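Long-range contacts in L-iditol 2-dehydrogenase (Clostridium scindens, PDB 4OH1), which probably oxidises polyols such as L-iditol with NAD+ as a zinc-dependent member of the medium-chain alcohol dehydrogenase family: residues Val177-Ala182 and Ile201-Ile206; Met188-Ala193 and Asn217-Ala222; Glu167-Ser172 and Cys244-Thr249; Gly240-Val245 and Leu259-Arg264; Ala268-Met273 and Lys293-Met298. All coordinates share one frame; numbering follows the deposited sequence.

Interaction 1 of 5, residues Val177-Ala182 and Ile201-Ile206; sequences VAIMGA and ITVFDI
Phe204 brings the one aromatic ring of this strand pair against Met180, a selenomethionine whose SE lies 4.4 Å from the ring centroid, 40° off the ring normal, an oblique Met-aromatic contact. Met180 CE reaches back to Phe204 CB, because the chain is bent at chi2 and chi3, and the two side chains lie alongside each other, pointing the same way. The backbone oxygen of Ile179 sits at the ring edge, in its plane, while Ala178 CB meets CE1 of Phe204 at 3.8 Å from an oblique direction. On the opposite face of the sheet the branched residues pair off: Ile179 CD1 touches Ile201 CG2, and Ile179 CB touches Val203 CG2 at 4.1 Å.

The backbones run parallel, their axes within 4.8 Å at an angle of 19°. Thr202 N bonds to Val177 O and Ile179 N to Thr202 O; Phe204 N to Ile179 O and Gly181 N to Phe204 O carry the pairing onward. Past the end of strand 176-180, Asp205 OD2 accepts Ala182 N at 2.9 Å, met on its anti side and somewhat out of the carboxylate plane. With CG anti to its own backbone N, the carboxylate is carried toward Ala182, while OD1 receives Val207 N.

These are two neighbouring strands of a Rossmann-type sheet, and Gly181 opens what is consistent with a GxGxxG dinucleotide-binding turn. Helix 184-194 makes the crossover between them and packs on Ile201 and Val203; helix 208-216 covers Val203 and Asp205, and strand 242-247 borders strand 176-180 on its other side.

Interaction 2 of 5, residues Met188-Ala193 and Asn217-Ala222; sequences MLVQLA and NGADYA
Gln191 and Asn217 supply the polar half of this contact, a single amide-to-amide hydrogen bond in which Gln191 NE2 donates to Asn217 OD1 at 2.7 Å. The acceptor lies in the plane of the Gln191 amide, the donor lies in the carbonyl plane of Asn217, and the two amide planes are only 29° apart. An extended chain beyond CG (chi2 -166°) carries CD of Gln191 out to the asparagine. Both amides are held at their other ends as well: Gln191 OE1 accepts Asp316 N, and Asn217 ND2 donates to Leu213 O and Lys319 O, which leaves little doubt about how either group is flipped.

The apolar half belongs to Val190. Its CG1, anti to the backbone N (chi1 168°), presses on the turn, 3.3 Å from Asn217 O and 3.5 Å from Ala219 N, and it also meets Ala219 CB at 4.2 Å. Val190 and Ala219 share a neighbour in Val203 on strand 200-205.

Gly218 adopts a positive phi, in the Schellman motif that ends helix 208-216 before the chain enters strand 221-224. Two successive helices of a Rossmann-type fold are thus joined on one face of the parallel sheet, the first helix packing against the turn that leaves the second.

Interaction 3 of 5, residues Glu167-Ser172 and Cys244-Thr249; sequences EQAKIS and CVLEGT
Cys244 and Ala169 bury the most surface here, with Leu246 next. The cysteine sulfur is the centre of the packing: SG lies 3.2 Å from Ala169 O and 3.8 Å from Ile171 CA, and Ile171 CG1 approaches the same atom at 4.1 Å. With SG anti to the carbonyl carbon (chi1 -55°), the thiol is directed at the turn that follows helix 156-168.

Ala169 lays its methyl group between two strand residues on the same face of the sheet. Its CB meets Cys244 CB at 4.2 Å and Leu246 CD2 at 4.0 Å, and also comes up against Val269 of the adjoining strand. Leu246 then uses its other branch, CD1, to touch Ile171 CD1 at 4.1 Å, the two side chains meeting at a slant. Lys170, between Ala169 and Ile171, takes up a positive phi (60°) in a Schellman motif and sends its long side chain away from the strand.

Val177 on strand 176-180 touches Ile171, Cys244 and Leu246, so the turn rests on more than one strand of the Rossmann-type sheet. Glu167 is salt-bridged to Lys307, but between the two segments shape carries the contact: methyl groups and a thiol pack against the turn, with the thiol set close to the Ala169 carbonyl oxygen.

Interaction 4 of 5, residues Gly240-Val245 and Leu259-Arg264; sequences GRYDCV and LQLLAR. With EDO (1,2-ethanediol), chain F.
Tyr242 N donates to Leu261 O at 2.8 Å, and Ala263 N returns a bond of the same length to Tyr242 O. Both are nearly straight at the hydrogen; in the second the donor stands above the carbonyl plane, 39° out of it. Together they make a short parallel pairing just where helix 252-261 gives way to an extended chain.

Arg241 runs beside this pairing. Its CB packs 3.5 Å from Ala263 CA, and a bend at chi3 (-84°) sets the position of NE as the chain turns past Leu262 O. NH1 makes a weak bond to that oxygen, 3.1 Å away, while its salt bridge is with Asp291; Ala263 CA and Arg264 N lie over one guanidinium face. Val245 CG2 meets Leu262 CD1 at 3.6 Å.

Near Asp243, whose OD2 accepts Ser176 N, a water donates to both Asp243 OD1 and Arg264 O. Ethanediol, probably from the crystallisation liquor, places O1 3.1 Å from Asp243 OD1 and also reaches Glu110 of the third subunit.

The Arg241 and Arg264 guanidiniums are almost parallel, with Arg241 NH2 5.3 Å from Arg264 NE. Arg264 NH2 bonds to Trp290 O, and its guanidinium makes a cation-pi contact with Trp290. Asp291, in a long, weak ion pair with Arg264, would be expected to offset the repulsion between these like charges.

Interaction 5 of 5, residues Ala268-Met273 and Lys293-Met298; sequences AVYFAM and KHIHGM
Ala268 and His296 are central to a parallel strand pair, with axes 4.7 Å apart at closest and 24° between their directions, in which Ala268 N bonds to His294 O, His296 N to Ala268 O and Tyr270 N to His296 O. Beyond the last of these the chains stay side by side, but Tyr270 O and Met298 N are buried without a partner in the model.

On one face Tyr270 meets Ile295: Tyr270 CE2 lies 4.0 Å from Ile295 CG2, which approaches the ring obliquely, while His296 O lies at the ring edge, in its plane. The phenol OH bonds to Ala255 O. On the other face Val269 spreads its branches, CG2 to His296 CD2 at 4.1 Å and CG1 to Met298 CB at 4.0 Å. Phe271 CB closes on the same Met298 CB at 3.8 Å, while its ring packs on Leu185 and Leu189 of helix 184-194.

His296 NE2 bonds to Asp267 OD1, while its ND1 meets ND1 of His294 in the third subunit. The side chains of Met298 and the zinc ligand Glu157 are about 8 Å apart.

Strand 294-297 is outermost in its own chain, yet pairs antiparallel with a strand of the third subunit. The arrangement is the edge of a Rossmann-type sheet continued across a subunit interface.

How the interactions relate
All five contacts belong to one Rossmann-type domain and reach its six-stranded parallel sheet, ordered 221-224, 200-205, 176-180, 242-247, 266-270, 294-297. Interactions 1 and 2 alternate along the chain and lie with centres 8 Å apart, both nested within the loop closed by interaction 3. That contact shares Cys244 and Val245 with interaction 4, which is followed by interaction 5 on the last two strands. Interactions 2 and 5 have centres 18 Å apart, yet Leu189 packs on Phe271 between them. The first half of the fold thus meets the second at strands 176-180 and 242-247, while the far edge serves subunit assembly.

Interaction 1 of 5, residues Val177-Ala182 and Ile201-Ile206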
# COMPACT_ATOMS: atom_id res chain seq x y z
N VAL A 177 -15.53 10.18 8.18
CA VAL A 177 -15.17 11.11 7.12
C VAL A 177 -15.74 12.48 7.39
O VAL A 177 -16.95 12.64 7.63
CB VAL A 177 -15.70 10.62 5.75
CG1 VAL A 177 -15.37 11.58 4.67
CG2 VAL A 177 -15.14 9.30 5.42
N ALA A 178 -14.88 13.48 7.36
CA ALA A 178 -15.32 14.89 7.41
C ALA A 178 -15.06 15.56 6.07
O ALA A 178 -13.93 15.54 5.58
CB ALA A 178 -14.57 15.66 8.50
N ILE A 179 -16.10 16.15 5.48
CA ILE A 179 -15.97 16.85 4.20
C ILE A 179 -16.25 18.31 4.42
O ILE A 179 -17.31 18.67 4.91
CB ILE A 179 -16.95 16.28 3.14
CG1 ILE A 179 -16.60 14.83 2.82
CG2 ILE A 179 -16.95 17.14 1.84
CD1 ILE A 179 -17.72 14.04 2.26
N MSE A 180 -15.27 19.16 4.10
CA MSE A 180 -15.43 20.64 4.24
C MSE A 180 -15.88 21.15 2.87
O MSE A 180 -15.13 21.09 1.86
CB MSE A 180 -14.15 21.34 4.64
CG MSE A 180 -13.21 20.56 5.53
SE MSE A 180 -14.11 19.92 7.19
CE MSE A 180 -14.29 21.73 7.83
N GLY A 181 -17.12 21.59 2.84
CA GLY A 181 -17.71 22.22 1.64
C GLY A 181 -18.84 21.37 1.09
O GLY A 181 -18.66 20.21 0.81
N ALA A 182 -20.02 21.94 0.97
CA ALA A 182 -21.18 21.24 0.42
C ALA A 182 -21.50 21.66 -1.01
O ALA A 182 -22.68 21.80 -1.38
CB ALA A 182 -22.36 21.43 1.29
N ILE A 201 -20.24 9.95 8.07
CA ILE A 201 -19.93 11.01 7.09
C ILE A 201 -20.54 12.31 7.56
O ILE A 201 -21.73 12.39 7.73
CB ILE A 201 -20.49 10.69 5.71
CG1 ILE A 201 -19.93 9.36 5.22
CG2 ILE A 201 -20.10 11.76 4.75
CD1 ILE A 201 -20.59 8.74 3.97
N THR A 202 -19.72 13.32 7.83
CA THR A 202 -20.20 14.64 8.29
C THR A 202 -19.72 15.71 7.35
O THR A 202 -18.53 15.81 7.05
CB THR A 202 -19.61 14.96 9.65
OG1 THR A 202 -19.96 13.92 10.56
CG2 THR A 202 -20.12 16.28 10.19
N VAL A 203 -20.65 16.49 6.84
CA VAL A 203 -20.33 17.61 5.96
C VAL A 203 -20.45 18.94 6.69
O VAL A 203 -21.35 19.15 7.54
CB VAL A 203 -21.25 17.59 4.72
CG1 VAL A 203 -21.05 18.80 3.81
CG2 VAL A 203 -21.00 16.30 3.91
N PHE A 204 -19.55 19.85 6.35
CA PHE A 204 -19.51 21.17 6.98
C PHE A 204 -19.71 22.25 5.92
O PHE A 204 -19.11 22.16 4.88
CB PHE A 204 -18.17 21.39 7.70
CG PHE A 204 -17.90 20.43 8.80
CD1 PHE A 204 -17.42 19.16 8.53
CD2 PHE A 204 -18.06 20.81 10.14
CE1 PHE A 204 -17.12 18.26 9.54
CE2 PHE A 204 -17.75 19.90 11.15
CZ PHE A 204 -17.28 18.61 10.81
N ASP A 205 -20.57 23.22 6.17
CA ASP A 205 -20.69 24.39 5.27
C ASP A 205 -21.26 25.57 6.04
O ASP A 205 -21.72 25.37 7.15
CB ASP A 205 -21.60 24.03 4.08
CG ASP A 205 -21.42 24.96 2.88
OD1 ASP A 205 -22.04 26.07 2.82
OD2 ASP A 205 -20.68 24.60 1.93
N ILE A 206 -21.30 26.78 5.44
CA ILE A 206 -22.02 27.97 6.03
C ILE A 206 -23.52 28.00 5.72
O ILE A 206 -24.38 28.49 6.48
CB ILE A 206 -21.49 29.28 5.45
CG1 ILE A 206 -19.96 29.32 5.46
CG2 ILE A 206 -22.01 30.45 6.25
CD1 ILE A 206 -19.37 28.85 6.78

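Interaction 2 of 5, residues Met188-Ala193 and Asn217-Ala222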
# COMPACT_ATOMS: atom_id res chain seq x y z
N MSE A 188 -20.27 14.84 -4.46
CA MSE A 188 -19.66 13.62 -5.01
C MSE A 188 -18.83 12.86 -3.95
O MSE A 188 -18.84 11.64 -3.95
CB MSE A 188 -18.76 13.94 -6.20
CG MSE A 188 -19.52 14.58 -7.33
SE MSE A 188 -18.46 14.95 -8.97
CE MSE A 188 -19.22 16.77 -9.23
N LEU A 189 -18.09 13.58 -3.11
CA LEU A 189 -17.37 12.94 -2.00
C LEU A 189 -18.34 12.28 -1.00
O LEU A 189 -18.05 11.24 -0.45
CB LEU A 189 -16.49 13.93 -1.29
CG LEU A 189 -15.26 14.32 -2.13
CD1 LEU A 189 -14.59 15.52 -1.49
CD2 LEU A 189 -14.30 13.15 -2.28
N VAL A 190 -19.50 12.86 -0.77
CA VAL A 190 -20.45 12.21 0.11
C VAL A 190 -20.80 10.84 -0.49
O VAL A 190 -20.75 9.80 0.21
CB VAL A 190 -21.73 13.03 0.35
CG1 VAL A 190 -22.79 12.20 1.01
CG2 VAL A 190 -21.43 14.25 1.25
N GLN A 191 -21.16 10.81 -1.76
CA GLN A 191 -21.56 9.57 -2.41
C GLN A 191 -20.42 8.57 -2.45
O GLN A 191 -20.65 7.38 -2.22
CB GLN A 191 -22.12 9.82 -3.79
CG GLN A 191 -23.46 10.59 -3.74
CD GLN A 191 -24.25 10.59 -5.03
OE1 GLN A 191 -24.14 9.65 -5.82
NE2 GLN A 191 -25.11 11.59 -5.21
N LEU A 192 -19.22 9.05 -2.72
CA LEU A 192 -18.06 8.20 -2.77
C LEU A 192 -17.63 7.72 -1.41
O LEU A 192 -17.07 6.61 -1.32
CB LEU A 192 -16.87 8.89 -3.44
CG LEU A 192 -16.96 9.13 -4.94
CD1 LEU A 192 -15.79 9.91 -5.35
CD2 LEU A 192 -17.04 7.83 -5.74
N ALA A 193 -17.84 8.53 -0.37
CA ALA A 193 -17.53 8.07 0.99
C ALA A 193 -18.48 6.94 1.33
O ALA A 193 -18.04 5.96 1.88
CB ALA A 193 -17.64 9.17 2.02
N ASN A 217 -27.74 13.62 -0.12
CA ASN A 217 -26.76 12.82 -0.86
C ASN A 217 -26.20 11.64 -0.06
O ASN A 217 -25.41 10.89 -0.59
CB ASN A 217 -25.61 13.70 -1.37
CG ASN A 217 -25.94 14.35 -2.68
OD1 ASN A 217 -25.64 13.83 -3.73
ND2 ASN A 217 -26.64 15.46 -2.62
N GLY A 218 -26.60 11.47 1.21
CA GLY A 218 -26.13 10.35 2.04
C GLY A 218 -25.28 10.69 3.24
O GLY A 218 -24.80 9.79 3.89
N ALA A 219 -25.11 11.96 3.59
CA ALA A 219 -24.30 12.28 4.72
C ALA A 219 -25.07 11.89 5.95
O ALA A 219 -26.26 12.04 5.98
CB ALA A 219 -24.03 13.72 4.77
N ASP A 220 -24.38 11.47 6.99
CA ASP A 220 -25.03 11.22 8.28
C ASP A 220 -25.31 12.52 9.02
O ASP A 220 -26.36 12.67 9.62
CB ASP A 220 -24.15 10.28 9.16
CG ASP A 220 -23.84 8.96 8.48
OD1 ASP A 220 -24.76 8.16 8.36
OD2 ASP A 220 -22.72 8.72 8.00
N TYR A 221 -24.36 13.45 9.00
CA TYR A 221 -24.56 14.70 9.68
C TYR A 221 -24.12 15.83 8.77
O TYR A 221 -23.24 15.66 7.92
CB TYR A 221 -23.73 14.73 10.97
CG TYR A 221 -24.03 13.59 11.88
CD1 TYR A 221 -25.24 13.52 12.56
CD2 TYR A 221 -23.16 12.54 12.02
CE1 TYR A 221 -25.55 12.48 13.37
CE2 TYR A 221 -23.47 11.45 12.84
CZ TYR A 221 -24.67 11.46 13.51
OH TYR A 221 -25.02 10.43 14.30
N ALA A 222 -24.71 16.97 8.98
CA ALA A 222 -24.38 18.16 8.20
C ALA A 222 -24.39 19.35 9.13
O ALA A 222 -25.40 19.66 9.72
CB ALA A 222 -25.35 18.34 7.09

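Interaction 3 of 5, residues Glu167-Ser172 and Cys244-Thr249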
# COMPACT_ATOMS: atom_id res chain seq x y z
N GLU A 167 -9.39 8.65 -2.46
CA GLU A 167 -8.38 7.64 -2.35
C GLU A 167 -7.23 8.13 -1.57
O GLU A 167 -6.63 7.40 -0.81
CB GLU A 167 -7.91 7.23 -3.74
CG GLU A 167 -8.96 6.40 -4.43
CD GLU A 167 -8.69 6.09 -5.90
OE1 GLU A 167 -7.78 6.70 -6.52
OE2 GLU A 167 -9.43 5.22 -6.45
N GLN A 168 -6.89 9.38 -1.75
CA GLN A 168 -5.78 9.96 -1.01
C GLN A 168 -6.12 10.09 0.51
O GLN A 168 -5.27 9.93 1.35
CB GLN A 168 -5.42 11.30 -1.60
CG GLN A 168 -4.27 11.97 -0.92
CD GLN A 168 -2.98 11.16 -1.00
OE1 GLN A 168 -2.17 11.40 -1.86
NE2 GLN A 168 -2.77 10.25 -0.04
N ALA A 169 -7.37 10.31 0.84
CA ALA A 169 -7.82 10.33 2.23
C ALA A 169 -7.99 8.94 2.80
O ALA A 169 -8.31 8.77 4.00
CB ALA A 169 -9.16 11.06 2.29
N LYS A 170 -7.83 7.94 1.94
CA LYS A 170 -7.91 6.56 2.36
C LYS A 170 -9.26 6.19 2.96
O LYS A 170 -9.34 5.45 3.94
CB LYS A 170 -6.77 6.26 3.31
CG LYS A 170 -5.53 6.44 2.53
CD LYS A 170 -4.34 6.47 3.36
CE LYS A 170 -3.17 6.82 2.48
NZ LYS A 170 -1.98 6.31 3.21
N ILE A 171 -10.32 6.66 2.33
CA ILE A 171 -11.60 6.32 2.83
C ILE A 171 -11.75 4.83 2.67
O ILE A 171 -11.45 4.30 1.62
CB ILE A 171 -12.68 7.03 2.10
CG1 ILE A 171 -12.41 8.55 2.10
CG2 ILE A 171 -14.00 6.71 2.79
CD1 ILE A 171 -13.61 9.42 1.45
N SER A 172 -12.16 4.13 3.72
CA SER A 172 -12.34 2.68 3.61
C SER A 172 -13.24 2.22 4.74
O SER A 172 -13.69 3.02 5.56
CB SER A 172 -10.97 1.98 3.67
OG SER A 172 -10.24 2.34 4.83
N CYS A 244 -10.67 10.65 8.14
CA CYS A 244 -10.47 11.17 6.83
C CYS A 244 -11.04 12.58 6.83
O CYS A 244 -12.17 12.77 7.24
CB CYS A 244 -11.25 10.33 5.82
SG CYS A 244 -10.87 8.55 5.88
N VAL A 245 -10.25 13.55 6.44
CA VAL A 245 -10.72 14.92 6.28
C VAL A 245 -10.43 15.40 4.84
O VAL A 245 -9.29 15.29 4.34
CB VAL A 245 -10.07 15.85 7.34
CG1 VAL A 245 -10.30 17.31 7.03
CG2 VAL A 245 -10.59 15.54 8.75
N LEU A 246 -11.47 15.95 4.20
CA LEU A 246 -11.37 16.39 2.82
C LEU A 246 -11.71 17.86 2.71
O LEU A 246 -12.86 18.23 2.92
CB LEU A 246 -12.35 15.63 1.95
CG LEU A 246 -11.75 14.23 1.87
CD1 LEU A 246 -12.67 13.32 2.43
CD2 LEU A 246 -11.31 13.89 0.51
N GLU A 247 -10.72 18.66 2.36
CA GLU A 247 -10.88 20.15 2.34
C GLU A 247 -11.05 20.66 0.91
O GLU A 247 -10.09 20.67 0.12
CB GLU A 247 -9.70 20.85 2.99
CG GLU A 247 -10.02 22.30 3.53
CD GLU A 247 -10.81 23.20 2.56
OE1 GLU A 247 -10.30 23.63 1.50
OE2 GLU A 247 -11.97 23.47 2.91
N GLY A 248 -12.29 21.05 0.60
CA GLY A 248 -12.67 21.52 -0.73
C GLY A 248 -13.22 22.96 -0.78
O GLY A 248 -13.64 23.41 -1.82
N THR A 249 -13.25 23.70 0.33
CA THR A 249 -13.71 25.09 0.27
C THR A 249 -12.65 26.04 -0.22
O THR A 249 -13.00 27.08 -0.71
CB THR A 249 -14.12 25.64 1.62
OG1 THR A 249 -12.96 25.76 2.46
CG2 THR A 249 -15.20 24.75 2.27

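Interaction 4 of 5, residues Gly240-Val245 and Leu259-Arg264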
# COMPACT_ATOMS: atom_id res chain seq x y z
N GLY A 240 -15.72 10.47 18.28
CA GLY A 240 -14.30 10.62 18.18
C GLY A 240 -13.92 11.43 16.97
O GLY A 240 -14.76 11.92 16.21
N ARG A 241 -12.63 11.64 16.84
CA ARG A 241 -12.14 12.47 15.78
C ARG A 241 -12.23 11.70 14.43
O ARG A 241 -12.50 10.50 14.42
CB ARG A 241 -10.75 12.96 16.12
CG ARG A 241 -10.79 14.04 17.14
CD ARG A 241 -9.49 14.75 17.26
NE ARG A 241 -8.64 14.01 18.15
CZ ARG A 241 -7.31 14.07 18.17
NH1 ARG A 241 -6.62 14.78 17.28
NH2 ARG A 241 -6.66 13.36 19.06
N TYR A 242 -12.08 12.42 13.32
CA TYR A 242 -12.33 11.89 12.01
C TYR A 242 -11.13 11.22 11.35
O TYR A 242 -10.05 11.78 11.32
CB TYR A 242 -12.93 12.97 11.12
CG TYR A 242 -14.34 13.30 11.52
CD1 TYR A 242 -14.59 14.13 12.60
CD2 TYR A 242 -15.41 12.80 10.83
CE1 TYR A 242 -15.88 14.39 13.01
CE2 TYR A 242 -16.74 13.08 11.23
CZ TYR A 242 -16.95 13.85 12.31
OH TYR A 242 -18.23 14.17 12.71
N ASP A 243 -11.33 10.03 10.80
CA ASP A 243 -10.18 9.35 10.14
C ASP A 243 -9.73 10.00 8.83
O ASP A 243 -8.56 9.96 8.48
CB ASP A 243 -10.46 7.88 9.91
CG ASP A 243 -10.94 7.17 11.18
OD1 ASP A 243 -10.25 7.17 12.22
OD2 ASP A 243 -12.04 6.63 11.14
N CYS A 244 -10.67 10.65 8.14
CA CYS A 244 -10.47 11.17 6.83
C CYS A 244 -11.04 12.58 6.83
O CYS A 244 -12.17 12.77 7.24
CB CYS A 244 -11.25 10.33 5.82
SG CYS A 244 -10.87 8.55 5.88
N VAL A 245 -10.25 13.55 6.44
CA VAL A 245 -10.72 14.92 6.28
C VAL A 245 -10.43 15.40 4.84
O VAL A 245 -9.29 15.29 4.34
CB VAL A 245 -10.07 15.85 7.34
CG1 VAL A 245 -10.30 17.31 7.03
CG2 VAL A 245 -10.59 15.54 8.75
N LEU A 259 -8.00 20.24 10.12
CA LEU A 259 -6.85 19.65 10.82
C LEU A 259 -7.23 19.33 12.27
O LEU A 259 -6.86 18.28 12.83
CB LEU A 259 -5.65 20.59 10.77
CG LEU A 259 -4.32 20.10 11.32
CD1 LEU A 259 -3.81 18.90 10.56
CD2 LEU A 259 -3.30 21.26 11.22
N GLN A 260 -8.00 20.21 12.88
CA GLN A 260 -8.42 19.98 14.26
C GLN A 260 -9.30 18.76 14.47
O GLN A 260 -9.20 18.11 15.49
CB GLN A 260 -9.16 21.19 14.77
CG GLN A 260 -8.24 22.35 14.96
CD GLN A 260 -8.94 23.50 15.62
OE1 GLN A 260 -10.14 23.77 15.38
NE2 GLN A 260 -8.19 24.21 16.48
N LEU A 261 -10.16 18.51 13.50
CA LEU A 261 -11.06 17.35 13.44
C LEU A 261 -10.37 16.03 13.19
O LEU A 261 -10.89 14.97 13.49
CB LEU A 261 -12.08 17.54 12.32
CG LEU A 261 -13.13 18.62 12.51
CD1 LEU A 261 -13.82 18.85 11.19
CD2 LEU A 261 -14.12 18.28 13.58
N LEU A 262 -9.18 16.09 12.66
CA LEU A 262 -8.51 14.92 12.23
C LEU A 262 -8.04 14.02 13.41
O LEU A 262 -7.40 14.46 14.33
CB LEU A 262 -7.31 15.35 11.35
CG LEU A 262 -6.70 14.16 10.58
CD1 LEU A 262 -7.61 13.63 9.52
CD2 LEU A 262 -5.38 14.64 9.96
N ALA A 263 -8.39 12.75 13.35
CA ALA A 263 -7.96 11.77 14.35
C ALA A 263 -6.48 11.49 14.32
O ALA A 263 -5.80 11.81 13.34
CB ALA A 263 -8.70 10.49 14.14
N ARG A 264 -5.98 10.87 15.39
CA ARG A 264 -4.61 10.42 15.42
C ARG A 264 -4.42 9.42 14.30
O ARG A 264 -5.30 8.62 14.05
CB ARG A 264 -4.25 9.80 16.77
CG ARG A 264 -4.38 10.75 17.93
CD ARG A 264 -4.01 10.07 19.30
NE ARG A 264 -2.57 10.10 19.53
CZ ARG A 264 -1.96 9.36 20.44
NH1 ARG A 264 -2.65 8.52 21.20
NH2 ARG A 264 -0.64 9.43 20.61
C1 EDO F . -10.95 7.04 16.13
O1 EDO F . -11.66 7.40 14.94
C2 EDO F . -11.58 5.78 16.71
O2 EDO F . -11.55 4.70 15.74
O HOH W 1 -7.06 17.15 16.11
O HOH W 2 -7.27 7.73 12.05

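Interaction 5 of 5, residues Ala268-Met273 and Lys293-Met298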
# COMPACT_ATOMS: atom_id res chain seq x y z
N ALA A 268 -5.68 13.84 6.13
CA ALA A 268 -6.36 15.07 5.62
C ALA A 268 -5.84 15.42 4.23
O ALA A 268 -4.62 15.50 4.01
CB ALA A 268 -6.10 16.23 6.54
N VAL A 269 -6.79 15.74 3.33
CA VAL A 269 -6.49 16.04 1.94
C VAL A 269 -7.03 17.43 1.59
O VAL A 269 -8.23 17.72 1.72
CB VAL A 269 -7.11 15.03 1.00
CG1 VAL A 269 -6.68 15.31 -0.41
CG2 VAL A 269 -6.63 13.63 1.34
N TYR A 270 -6.10 18.27 1.14
CA TYR A 270 -6.35 19.64 0.75
C TYR A 270 -6.25 19.70 -0.75
O TYR A 270 -5.18 19.72 -1.31
CB TYR A 270 -5.34 20.57 1.45
CG TYR A 270 -5.54 20.57 2.94
CD1 TYR A 270 -6.45 21.42 3.55
CD2 TYR A 270 -4.85 19.69 3.75
CE1 TYR A 270 -6.65 21.41 4.95
CE2 TYR A 270 -5.04 19.66 5.12
CZ TYR A 270 -5.93 20.53 5.72
OH TYR A 270 -6.12 20.44 7.07
N PHE A 271 -7.40 19.69 -1.39
CA PHE A 271 -7.53 19.61 -2.85
C PHE A 271 -8.14 20.83 -3.51
O PHE A 271 -8.21 20.90 -4.73
CB PHE A 271 -8.35 18.34 -3.26
CG PHE A 271 -9.78 18.37 -2.83
CD1 PHE A 271 -10.16 17.89 -1.60
CD2 PHE A 271 -10.77 18.82 -3.69
CE1 PHE A 271 -11.52 17.91 -1.19
CE2 PHE A 271 -12.14 18.85 -3.28
CZ PHE A 271 -12.50 18.40 -2.03
N ALA A 272 -8.63 21.78 -2.72
CA ALA A 272 -9.17 23.01 -3.26
C ALA A 272 -8.06 23.88 -3.84
O ALA A 272 -6.87 23.69 -3.59
CB ALA A 272 -9.89 23.76 -2.19
N MSE A 273 -8.46 24.82 -4.67
CA MSE A 273 -7.58 25.91 -5.07
C MSE A 273 -7.67 27.00 -4.02
O MSE A 273 -8.76 27.49 -3.72
CB MSE A 273 -8.08 26.52 -6.36
CG MSE A 273 -7.60 25.84 -7.61
SE MSE A 273 -7.72 27.28 -8.87
CE MSE A 273 -6.29 28.40 -8.05
N LYS A 293 -0.50 12.78 12.54
CA LYS A 293 -1.38 13.14 11.45
C LYS A 293 -0.67 13.06 10.08
O LYS A 293 0.54 13.04 10.00
CB LYS A 293 -2.02 14.50 11.68
CG LYS A 293 -2.98 14.55 12.85
CD LYS A 293 -3.33 15.99 13.20
CE LYS A 293 -4.37 16.03 14.32
NZ LYS A 293 -4.82 17.42 14.49
N HIS A 294 -1.46 12.85 9.03
CA HIS A 294 -0.94 12.80 7.67
C HIS A 294 -1.69 13.88 6.92
O HIS A 294 -2.94 13.86 6.89
CB HIS A 294 -1.12 11.43 7.01
CG HIS A 294 -0.74 10.29 7.88
ND1 HIS A 294 0.55 9.86 8.02
CD2 HIS A 294 -1.48 9.50 8.69
CE1 HIS A 294 0.59 8.87 8.90
NE2 HIS A 294 -0.62 8.64 9.32
N ILE A 295 -0.92 14.81 6.35
CA ILE A 295 -1.47 15.95 5.60
C ILE A 295 -1.03 15.85 4.14
O ILE A 295 0.18 15.81 3.85
CB ILE A 295 -0.92 17.23 6.23
CG1 ILE A 295 -1.50 17.34 7.65
CG2 ILE A 295 -1.29 18.45 5.40
CD1 ILE A 295 -0.83 18.36 8.47
N HIS A 296 -1.99 15.83 3.25
CA HIS A 296 -1.72 15.62 1.84
C HIS A 296 -2.30 16.71 0.99
O HIS A 296 -3.40 17.25 1.27
CB HIS A 296 -2.41 14.36 1.32
CG HIS A 296 -2.23 13.16 2.17
ND1 HIS A 296 -1.10 12.39 2.13
CD2 HIS A 296 -3.05 12.57 3.08
CE1 HIS A 296 -1.21 11.38 2.98
NE2 HIS A 296 -2.38 11.48 3.57
N GLY A 297 -1.59 16.97 -0.10
CA GLY A 297 -2.17 17.68 -1.22
C GLY A 297 -2.70 16.74 -2.31
O GLY A 297 -2.60 15.51 -2.22
N MSE A 298 -3.25 17.35 -3.36
CA MSE A 298 -3.87 16.63 -4.48
C MSE A 298 -3.87 17.55 -5.73
O MSE A 298 -4.57 18.58 -5.76
CB MSE A 298 -5.31 16.23 -4.08
CG MSE A 298 -5.76 14.82 -4.56
SE MSE A 298 -5.73 14.76 -6.49
CE MSE A 298 -7.36 15.88 -6.75